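Local coordinates for protein prenylcyclase (Actinoplanes teichomyceticus, PDB 6IJ1) that probably acts as a terpene-type cyclase or transferase on prenyl chains, with a largely helical fold, at residues A192-I196 / A289-L295. Residues are numbered along the deposited sequence; the frame is centred on the assembly and turned at random.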
ATOM      1  N   ALA A 192      -7.414  -8.635  -1.871  1.00 15.59           N
ATOM      2  CA  ALA A 192      -7.266  -7.420  -1.078  1.00 14.92           C
ATOM      3  C   ALA A 192      -8.621  -7.112  -0.454  1.00 14.82           C
ATOM      4  O   ALA A 192      -9.660  -7.415  -1.041  1.00 17.62           O
ATOM      5  CB  ALA A 192      -6.845  -6.216  -1.931  1.00 17.50           C
ATOM      6  N   TYR A 193      -8.605  -6.493   0.726  1.00 12.76           N
ATOM      7  CA  TYR A 193      -9.840  -6.003   1.312  1.00 14.62           C
ATOM      8  C   TYR A 193     -10.132  -4.591   0.856  1.00 14.34           C
ATOM      9  O   TYR A 193     -11.219  -4.332   0.312  1.00 14.20           O
ATOM     10  CB  TYR A 193      -9.725  -6.060   2.839  1.00 14.17           C
ATOM     11  CG  TYR A 193     -11.017  -5.730   3.592  1.00 14.34           C
ATOM     12  CD1 TYR A 193     -12.064  -6.686   3.704  1.00 12.87           C
ATOM     13  CD2 TYR A 193     -11.178  -4.478   4.218  1.00 11.84           C
ATOM     14  CE1 TYR A 193     -13.214  -6.362   4.459  1.00 13.22           C
ATOM     15  CE2 TYR A 193     -12.330  -4.182   4.983  1.00 13.30           C
ATOM     16  CZ  TYR A 193     -13.331  -5.149   5.068  1.00 14.74           C
ATOM     17  OH  TYR A 193     -14.437  -4.796   5.823  1.00 16.29           O
ATOM     18  N   TRP A 194      -9.171  -3.679   0.998  1.00 12.51           N
ATOM     19  CA  TRP A 194      -9.398  -2.270   0.738  1.00 13.24           C
ATOM     20  C   TRP A 194      -9.163  -1.852  -0.708  1.00 13.30           C
ATOM     21  O   TRP A 194      -9.281  -0.652  -0.978  1.00 13.97           O
ATOM     22  CB  TRP A 194      -8.511  -1.381   1.646  1.00 13.76           C
ATOM     23  CG  TRP A 194      -8.741  -1.608   3.136  1.00 13.12           C
ATOM     24  CD1 TRP A 194      -7.922  -2.246   3.994  1.00 14.16           C
ATOM     25  CD2 TRP A 194      -9.846  -1.113   3.908  1.00 13.57           C
ATOM     26  NE1 TRP A 194      -8.447  -2.205   5.285  1.00 13.61           N
ATOM     27  CE2 TRP A 194      -9.639  -1.518   5.240  1.00 13.84           C
ATOM     28  CE3 TRP A 194     -10.981  -0.368   3.590  1.00 13.99           C
ATOM     29  CZ2 TRP A 194     -10.512  -1.214   6.266  1.00 16.82           C
ATOM     30  CZ3 TRP A 194     -11.867  -0.055   4.616  1.00 15.03           C
ATOM     31  CH2 TRP A 194     -11.635  -0.489   5.930  1.00 15.02           C
ATOM     32  N   TRP A 195      -8.727  -2.746  -1.584  1.00 13.84           N
ATOM     33  CA  TRP A 195      -8.278  -2.322  -2.913  1.00 11.56           C
ATOM     34  C   TRP A 195      -9.020  -3.103  -3.972  1.00 14.84           C
ATOM     35  O   TRP A 195      -9.262  -4.299  -3.836  1.00 15.31           O
ATOM     36  CB  TRP A 195      -6.753  -2.534  -3.095  1.00 12.38           C
ATOM     37  CG  TRP A 195      -6.018  -1.741  -2.062  1.00 12.02           C
ATOM     38  CD1 TRP A 195      -5.590  -2.187  -0.820  1.00 13.12           C
ATOM     39  CD2 TRP A 195      -5.578  -0.365  -2.162  1.00 12.61           C
ATOM     40  NE1 TRP A 195      -4.953  -1.153  -0.143  1.00 13.60           N
ATOM     41  CE2 TRP A 195      -4.919  -0.032  -0.950  1.00 13.48           C
ATOM     42  CE3 TRP A 195      -5.704   0.635  -3.149  1.00 14.03           C
ATOM     43  CZ2 TRP A 195      -4.416   1.248  -0.702  1.00 14.42           C
ATOM     44  CZ3 TRP A 195      -5.180   1.894  -2.902  1.00 14.58           C
ATOM     45  CH2 TRP A 195      -4.539   2.207  -1.701  1.00 15.71           C
ATOM     46  N   ILE A 196      -9.377  -2.391  -5.057  1.00 13.20           N
ATOM     47  CA  ILE A 196     -10.019  -3.006  -6.215  1.00 16.52           C
ATOM     48  C   ILE A 196      -9.073  -3.970  -6.941  1.00 15.29           C
ATOM     49  O   ILE A 196      -9.514  -4.982  -7.476  1.00 16.58           O
ATOM     50  CB  ILE A 196     -10.465  -1.863  -7.156  1.00 18.82           C
ATOM     51  CG1 ILE A 196     -11.645  -1.139  -6.509  1.00 21.48           C
ATOM     52  CG2 ILE A 196     -10.777  -2.404  -8.535  1.00 21.95           C
ATOM     53  CD1 ILE A 196     -12.911  -1.982  -6.455  1.00 25.49           C
ATOM     54  N   ALA A 289      -5.063   4.699  -7.920  1.00 11.80           N
ATOM     55  CA  ALA A 289      -4.932   3.903  -6.698  1.00 11.41           C
ATOM     56  C   ALA A 289      -6.335   3.781  -6.095  1.00 12.05           C
ATOM     57  O   ALA A 289      -6.732   4.528  -5.201  1.00 14.01           O
ATOM     58  CB  ALA A 289      -3.917   4.564  -5.750  1.00 12.53           C
ATOM     59  N   ARG A 290      -7.102   2.836  -6.636  1.00 11.15           N
ATOM     60  CA  ARG A 290      -8.549   2.795  -6.408  1.00 12.41           C
ATOM     61  C   ARG A 290      -8.823   1.992  -5.144  1.00 13.82           C
ATOM     62  O   ARG A 290      -8.642   0.767  -5.117  1.00 14.47           O
ATOM     63  CB  ARG A 290      -9.285   2.188  -7.617  1.00 14.35           C
ATOM     64  CG  ARG A 290      -9.020   2.953  -8.947  1.00 14.96           C
ATOM     65  CD  ARG A 290      -9.261   4.496  -8.830  1.00 18.28           C
ATOM     66  NE  ARG A 290     -10.663   4.874  -8.920  1.00 18.07           N
ATOM     67  CZ  ARG A 290     -11.318   5.093 -10.090  1.00 17.40           C
ATOM     68  NH1 ARG A 290     -10.762   4.883 -11.215  1.00 18.34           N
ATOM     69  NH2 ARG A 290     -12.572   5.407 -10.095  1.00 15.74           N
ATOM     70  N   LEU A 291      -9.216   2.712  -4.113  1.00 14.09           N
ATOM     71  CA  LEU A 291      -9.403   2.195  -2.760  1.00 14.73           C
ATOM     72  C   LEU A 291     -10.893   1.999  -2.568  1.00 16.13           C
ATOM     73  O   LEU A 291     -11.667   2.942  -2.758  1.00 17.49           O
ATOM     74  CB  LEU A 291      -8.839   3.227  -1.773  1.00 16.44           C
ATOM     75  CG  LEU A 291      -8.577   2.952  -0.305  1.00 23.34           C
ATOM     76  CD1 LEU A 291      -8.010   4.250   0.233  1.00 31.12           C
ATOM     77  CD2 LEU A 291      -9.928   2.672   0.300  1.00 29.52           C
ATOM     78  N   ARG A 292     -11.312   0.810  -2.169  1.00 14.67           N
ATOM     79  CA  ARG A 292     -12.739   0.620  -1.882  1.00 15.04           C
ATOM     80  C   ARG A 292     -12.951   0.716  -0.378  1.00 15.60           C
ATOM     81  O   ARG A 292     -12.356  -0.064   0.394  1.00 16.31           O
ATOM     82  CB  ARG A 292     -13.261  -0.682  -2.463  1.00 17.00           C
ATOM     83  CG  ARG A 292     -12.561  -1.948  -2.005  1.00 14.62           C
ATOM     84  CD  ARG A 292     -13.078  -3.169  -2.773  1.00 17.73           C
ATOM     85  NE  ARG A 292     -12.451  -4.397  -2.313  1.00 16.12           N
ATOM     86  CZ  ARG A 292     -12.548  -5.557  -2.936  1.00 17.89           C
ATOM     87  NH1 ARG A 292     -13.327  -5.688  -4.040  1.00 20.13           N
ATOM     88  NH2 ARG A 292     -11.888  -6.624  -2.498  1.00 19.97           N
ATOM     89  N   MET A 293     -13.749   1.697   0.030  1.00 15.54           N
ATOM     90  CA  MET A 293     -14.063   1.871   1.453  1.00 18.12           C
ATOM     91  C   MET A 293     -15.159   0.867   1.819  1.00 17.80           C
ATOM     92  O   MET A 293     -16.369   1.158   1.794  1.00 17.15           O
ATOM     93  CB  MET A 293     -14.485   3.318   1.741  1.00 20.99           C
ATOM     94  CG  MET A 293     -13.369   4.318   1.791  1.00 27.91           C
ATOM     95  SD  MET A 293     -12.165   3.866   3.065  1.00 32.77           S
ATOM     96  CE  MET A 293     -13.240   3.785   4.473  1.00 29.64           C
ATOM     97  N   VAL A 294     -14.723  -0.363   2.117  1.00 15.44           N
ATOM     98  CA  VAL A 294     -15.661  -1.437   2.422  1.00 15.66           C
ATOM     99  C   VAL A 294     -16.566  -1.013   3.568  1.00 15.67           C
ATOM    100  O   VAL A 294     -16.159  -0.333   4.513  1.00 15.78           O
ATOM    101  CB  VAL A 294     -14.877  -2.700   2.830  1.00 14.04           C
ATOM    102  CG1 VAL A 294     -15.830  -3.937   2.966  1.00 16.38           C
ATOM    103  CG2 VAL A 294     -13.833  -3.062   1.754  1.00 14.55           C
ATOM    104  N   LEU A 295     -17.814  -1.454   3.492  1.00 15.79           N
ATOM    105  CA  LEU A 295     -18.712  -1.092   4.573  1.00 16.71           C
ATOM    106  C   LEU A 295     -18.271  -1.809   5.843  1.00 18.28           C
ATOM    107  O   LEU A 295     -17.828  -2.941   5.768  1.00 17.61           O
ATOM    108  CB  LEU A 295     -20.161  -1.457   4.228  1.00 18.36           C
ATOM    109  CG  LEU A 295     -20.717  -0.540   3.100  1.00 22.06           C
ATOM    110  CD1 LEU A 295     -21.900  -1.251   2.464  1.00 24.82           C
ATOM    111  CD2 LEU A 295     -20.986   0.873   3.563  1.00 18.49           C
TER
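V294 lies over one face of the Y193 ring, its CG2 3.9 Å from the ring centroid in a CH-pi contact, while CG1 reaches the phenol end. Y193 takes up this position because its CG stands anti to the backbone N (chi1 -173°), which brings the ring back toward the 289-295 chain. H157 also stacks on this ring, and E298 O accepts a hydrogen bond from the hydroxyl. Beside it, M293 CE touches W194 CZ3 at 4.1 Å, its SD standing obliquely to the six-membered ring in a Met-aromatic contact, and W195 receives L291 CB over one face and A289 O at its edge. The aromatic loop runs between helices 173-182 and 198-209 and is joined by a single beta bridge, W195 with L291, to strand 291-292, an outer strand of the small mixed sheet; it illustrates how an arginine can serve successive carbonyls where strand pairing is this short. I196 N gives a nearly straight bond (176°) to R290 O, and R292 N binds W194 O at 2.8 Å. At the polar edge the extended R292 side chain sends NE almost straight to Y193 O at 2.9 Å and NH2, by a bent bond, to A192 O at 2.8 Å, both acceptors near the guanidinium plane; W195 O lies over one face. A leucine here would probably leave both loop carbonyls without these donors and D302, the salt-bridge partner of NH2, without its mate.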